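Local coordinates for putative MCP-type signal transduction protein (Campylobacter jejuni subsp. jejuni serotype O:2, PDB 4WY9) that acts as a chemoreceptor, probably sensing chemical signals in the periplasm with a tandem-PAS domain and relaying them to the chemotaxis machinery, at residues 7-12 against 264-269; 75-80 against 189-194. One frame throughout, in Å; residues are numbered along the deposited sequence. Where two conformers were deposited one is given.

Contact 1. Residues 7-12 against 264-269; sequences NITKNT and DSYAAI
Thr9 and Tyr266 form the centre of a largely buried, mixed polar and apolar side-chain contact between the start of the long helix 8-51 and strand 264-274, in the five-stranded antiparallel sheet formed by the later part of the chain. The backbones stand apart, the nearest CA atoms being those of Thr12 and Tyr266 at 7.8 Å, and the Tyr266 side chain spans the gap. Its hydroxyl OH lies 2.9 Å from Thr9 OG1, a hydrogen bond in which either group could be the donor. The two side chains cross at about a right angle. Thr9 CG2, anti to the backbone N, comes within 3.7 Å of Tyr266 CZ, and hydroxyl and methyl both lie against the phenol end. One helical turn on, Thr12 CG2 packs obliquely against the same ring, 4.0 Å from Tyr266 CD2. The other branch of Thr12 serves the helix itself, with OG1 donating to Ile8 O at 2.6 Å from above the carbonyl plane. Thr12 N reaches that oxygen from the opposite face, at 2.8 Å. Beyond the two segments, Lys287 adds a cation-pi contact with the Tyr266 ring, while Glu13 and Leu16 of the long helix also touch this side chain. Between the two segments themselves, one hydrogen bond sets the direction and the methyl contacts supply the rest.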
# COMPACT_ATOMS: atom_id res chain seq x y z
N ASN A 7 19.06 20.12 26.52
CA ASN A 7 17.75 20.69 26.32
C ASN A 7 17.15 20.47 24.93
O ASN A 7 16.44 19.51 24.71
CB ASN A 7 17.73 22.16 26.61
CG ASN A 7 16.34 22.66 26.70
OD1 ASN A 7 15.93 23.52 25.97
ND2 ASN A 7 15.61 22.16 27.68
N ILE A 8 17.45 21.36 23.99
CA ILE A 8 16.80 21.36 22.67
C ILE A 8 17.13 20.09 21.89
O ILE A 8 16.24 19.51 21.25
CB ILE A 8 17.18 22.61 21.85
CG1 ILE A 8 16.39 23.83 22.33
CG2 ILE A 8 16.90 22.42 20.39
CD1 ILE A 8 16.80 25.16 21.69
N THR A 9 18.38 19.65 21.88
CA THR A 9 18.75 18.44 21.14
C THR A 9 17.98 17.23 21.66
O THR A 9 17.31 16.50 20.90
CB THR A 9 20.24 18.17 21.17
OG1 THR A 9 20.94 19.20 20.47
CG2 THR A 9 20.58 16.81 20.57
N LYS A 10 18.04 17.00 22.95
CA LYS A 10 17.38 15.85 23.57
C LYS A 10 15.87 15.93 23.35
O LYS A 10 15.21 14.94 23.00
CB LYS A 10 17.67 15.78 25.06
CG LYS A 10 16.86 14.74 25.80
CD LYS A 10 16.94 14.92 27.31
CE LYS A 10 16.17 13.84 28.01
NZ LYS A 10 16.23 14.02 29.51
N ASN A 11 15.31 17.11 23.56
CA ASN A 11 13.88 17.25 23.41
C ASN A 11 13.44 17.04 21.96
O ASN A 11 12.41 16.40 21.69
CB ASN A 11 13.43 18.61 23.94
CG ASN A 11 11.95 18.67 24.18
OD1 ASN A 11 11.34 17.68 24.70
ND2 ASN A 11 11.34 19.78 23.80
N THR A 12 14.25 17.52 21.02
CA THR A 12 13.94 17.38 19.61
C THR A 12 13.95 15.91 19.23
O THR A 12 13.09 15.42 18.49
CB THR A 12 14.89 18.16 18.70
OG1 THR A 12 14.85 19.55 19.02
CG2 THR A 12 14.54 18.00 17.23
N ASP A 264 21.51 19.38 7.19
CA ASP A 264 22.00 18.63 8.32
C ASP A 264 20.90 18.58 9.39
O ASP A 264 20.45 19.63 9.87
CB ASP A 264 23.27 19.30 8.86
CG ASP A 264 24.01 18.46 9.86
OD1 ASP A 264 23.50 17.44 10.30
OD2 ASP A 264 25.14 18.85 10.17
N SER A 265 20.44 17.39 9.74
CA SER A 265 19.20 17.21 10.45
C SER A 265 19.30 16.21 11.59
O SER A 265 20.24 15.41 11.66
CB SER A 265 18.09 16.74 9.49
OG SER A 265 18.00 17.59 8.33
N TYR A 266 18.29 16.25 12.47
CA TYR A 266 17.93 15.11 13.28
C TYR A 266 16.87 14.32 12.52
O TYR A 266 15.99 14.92 11.89
CB TYR A 266 17.41 15.52 14.65
CG TYR A 266 18.42 16.30 15.47
CD1 TYR A 266 19.54 15.68 15.97
CD2 TYR A 266 18.23 17.65 15.75
CE1 TYR A 266 20.50 16.39 16.70
CE2 TYR A 266 19.16 18.35 16.47
CZ TYR A 266 20.28 17.72 16.96
OH TYR A 266 21.20 18.44 17.69
N ALA A 267 16.94 13.00 12.57
CA ALA A 267 15.95 12.15 11.89
C ALA A 267 15.51 11.04 12.78
O ALA A 267 16.36 10.34 13.34
CB ALA A 267 16.51 11.58 10.60
N ALA A 268 14.21 10.81 12.87
CA ALA A 268 13.70 9.66 13.57
C ALA A 268 13.13 8.66 12.59
O ALA A 268 12.52 9.04 11.57
CB ALA A 268 12.66 10.04 14.58
N ILE A 269 13.28 7.38 12.92
CA ILE A 269 12.71 6.27 12.18
C ILE A 269 11.82 5.49 13.11
O ILE A 269 12.22 5.17 14.23
CB ILE A 269 13.80 5.31 11.61
CG1 ILE A 269 14.71 6.05 10.65
CG2 ILE A 269 13.22 4.07 10.95
CD1 ILE A 269 14.03 6.52 9.48

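Contact 2. Residues 75-80 against 189-194; sequences YSNFTY and FSDIAT
Asn77 meets Asp191 beside a classic beta bulge, formed where Asn77 and Phe78 both face Thr186 of strand 179-188 in the first PDC sensor domain, a member of the Cache clan. The partner belongs to the short helix 190-196, which follows strand 179-188, the neighbour of 78-83 in the sheet. From CA, the CB of Asn77 points toward this helix, and chi1 of -59° sets CG anti to the carbonyl carbon. CG then lies 3.2 Å from Asp191 OD2, and the amide divides its two ends between separate tasks. ND2 donates to Asp191 OD2 over 2.7 Å with an N-H...O angle of 152°. OD1 accepts from the backbone N of Asp188, of strand 179-188, so both ends of the amide are engaged and its rotation is fixed by two bonds. The price is that Asn77 OD1 and Asp191 OD2, both acceptors, stand 3.0 Å apart, a mildly unfavourable approach that the ND2 bond would offset. The two side chains come from opposite directions, and their amide and carboxylate planes differ by 15°, nearly coplanar. Alongside, the backbone O of Tyr75 is 4.4 Å from Asp191 OD2, while the Tyr75 side chain, like that of Ile192, packs on Ile30 of helix 8-51, and the long helix thus lies against both segments. The carboxylate oxygen OD2 of Asp191 sits in the plane of the Asn77 amide, and ND2 meets it nearly along its C-O axis.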
# COMPACT_ATOMS: atom_id res chain seq x y z
N TYR A 75 -10.44 2.38 3.20
CA TYR A 75 -9.25 3.09 2.74
C TYR A 75 -8.81 2.59 1.38
O TYR A 75 -8.03 3.26 0.77
CB TYR A 75 -8.08 2.96 3.74
CG TYR A 75 -8.38 3.50 5.13
CD1 TYR A 75 -8.24 4.84 5.46
CD2 TYR A 75 -8.77 2.63 6.11
CE1 TYR A 75 -8.52 5.31 6.74
CE2 TYR A 75 -9.05 3.07 7.40
CZ TYR A 75 -8.94 4.38 7.73
OH TYR A 75 -9.26 4.68 9.08
N SER A 76 -9.28 1.43 0.94
CA SER A 76 -9.01 0.92 -0.41
C SER A 76 -9.75 1.78 -1.43
O SER A 76 -10.93 2.02 -1.35
CB SER A 76 -9.43 -0.53 -0.55
OG SER A 76 -10.80 -0.70 -0.26
N ASN A 77 -9.00 2.29 -2.36
CA ASN A 77 -9.52 3.10 -3.43
C ASN A 77 -10.05 2.22 -4.53
O ASN A 77 -11.00 2.62 -5.26
CB ASN A 77 -8.41 4.07 -3.88
CG ASN A 77 -7.94 4.99 -2.74
OD1 ASN A 77 -6.97 4.66 -1.93
ND2 ASN A 77 -8.56 6.16 -2.68
N PHE A 78 -9.44 1.04 -4.69
CA PHE A 78 -9.94 0.08 -5.65
C PHE A 78 -9.94 -1.31 -5.08
O PHE A 78 -9.12 -1.67 -4.22
CB PHE A 78 -9.07 0.12 -6.92
CG PHE A 78 -9.01 1.46 -7.58
CD1 PHE A 78 -9.97 1.84 -8.54
CD2 PHE A 78 -8.05 2.42 -7.21
CE1 PHE A 78 -9.93 3.08 -9.12
CE2 PHE A 78 -8.01 3.65 -7.83
CZ PHE A 78 -8.94 3.98 -8.78
N THR A 79 -10.84 -2.14 -5.60
CA THR A 79 -10.95 -3.54 -5.24
C THR A 79 -11.04 -4.32 -6.53
O THR A 79 -11.67 -3.87 -7.49
CB THR A 79 -12.19 -3.79 -4.34
OG1 THR A 79 -11.97 -3.15 -3.03
CG2 THR A 79 -12.47 -5.26 -4.17
N TYR A 80 -10.38 -5.46 -6.60
CA TYR A 80 -10.43 -6.27 -7.83
C TYR A 80 -10.46 -7.75 -7.57
O TYR A 80 -9.82 -8.26 -6.65
CB TYR A 80 -9.25 -5.94 -8.75
CG TYR A 80 -7.91 -5.85 -8.05
CD1 TYR A 80 -7.11 -6.98 -7.86
CD2 TYR A 80 -7.44 -4.63 -7.57
CE1 TYR A 80 -5.90 -6.88 -7.24
CE2 TYR A 80 -6.22 -4.54 -6.92
CZ TYR A 80 -5.46 -5.66 -6.76
OH TYR A 80 -4.22 -5.58 -6.11
N PHE A 189 -1.71 6.35 -2.17
CA PHE A 189 -0.98 7.00 -1.10
C PHE A 189 -1.38 8.46 -0.87
O PHE A 189 -1.02 9.03 0.16
CB PHE A 189 0.53 6.90 -1.32
CG PHE A 189 1.09 5.54 -0.94
CD1 PHE A 189 1.03 5.10 0.38
CD2 PHE A 189 1.64 4.70 -1.89
CE1 PHE A 189 1.53 3.89 0.76
CE2 PHE A 189 2.14 3.46 -1.52
CZ PHE A 189 2.08 3.05 -0.20
N SER A 190 -2.13 9.06 -1.79
CA SER A 190 -2.69 10.39 -1.55
C SER A 190 -3.49 10.41 -0.27
O SER A 190 -3.56 11.44 0.42
CB SER A 190 -3.59 10.87 -2.73
OG SER A 190 -2.81 11.10 -3.93
N ASP A 191 -4.16 9.31 0.04
CA ASP A 191 -4.99 9.25 1.24
C ASP A 191 -4.20 9.14 2.53
O ASP A 191 -4.69 9.52 3.59
CB ASP A 191 -5.96 8.09 1.10
CG ASP A 191 -6.97 8.34 0.01
OD1 ASP A 191 -7.41 9.51 -0.22
OD2 ASP A 191 -7.32 7.36 -0.63
N ILE A 192 -2.97 8.65 2.44
CA ILE A 192 -2.07 8.64 3.57
C ILE A 192 -1.40 10.01 3.68
O ILE A 192 -1.22 10.54 4.79
CB ILE A 192 -1.00 7.53 3.44
CG1 ILE A 192 -1.67 6.17 3.21
CG2 ILE A 192 -0.07 7.50 4.66
CD1 ILE A 192 -2.59 5.79 4.32
N ALA A 193 -1.05 10.59 2.55
CA ALA A 193 -0.43 11.91 2.51
C ALA A 193 -1.33 12.97 3.15
O ALA A 193 -0.84 13.96 3.69
CB ALA A 193 -0.08 12.29 1.09
N THR A 194 -2.65 12.78 3.09
CA THR A 194 -3.59 13.68 3.72
C THR A 194 -3.22 13.95 5.17
O THR A 194 -3.34 15.10 5.63
CB THR A 194 -5.04 13.14 3.63
OG1 THR A 194 -5.46 13.21 2.27
CG2 THR A 194 -6.01 13.96 4.46

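From the N terminus, the chain enters helix 8-51, whose first turn is one side of contact 1, and meets the other side 252 residues later in strand 264-274. Contact 2 is nested within that loop: it opens at 75-80, after helix 59-70, and closes 109 residues on at 189-194, before the second sheet begins. The inner closure joins the bulge at 77-78, in the seven-stranded sheet, to the short helix 190-196; the outer one ties the N-terminal end of the long helix to the five-stranded sheet. The centres of contact 1 and contact 2 are about 31 Å apart. The nearest atoms of contact 1 and contact 2 are about 14 Å apart, without touching. Helix 8-51 passes both contacts.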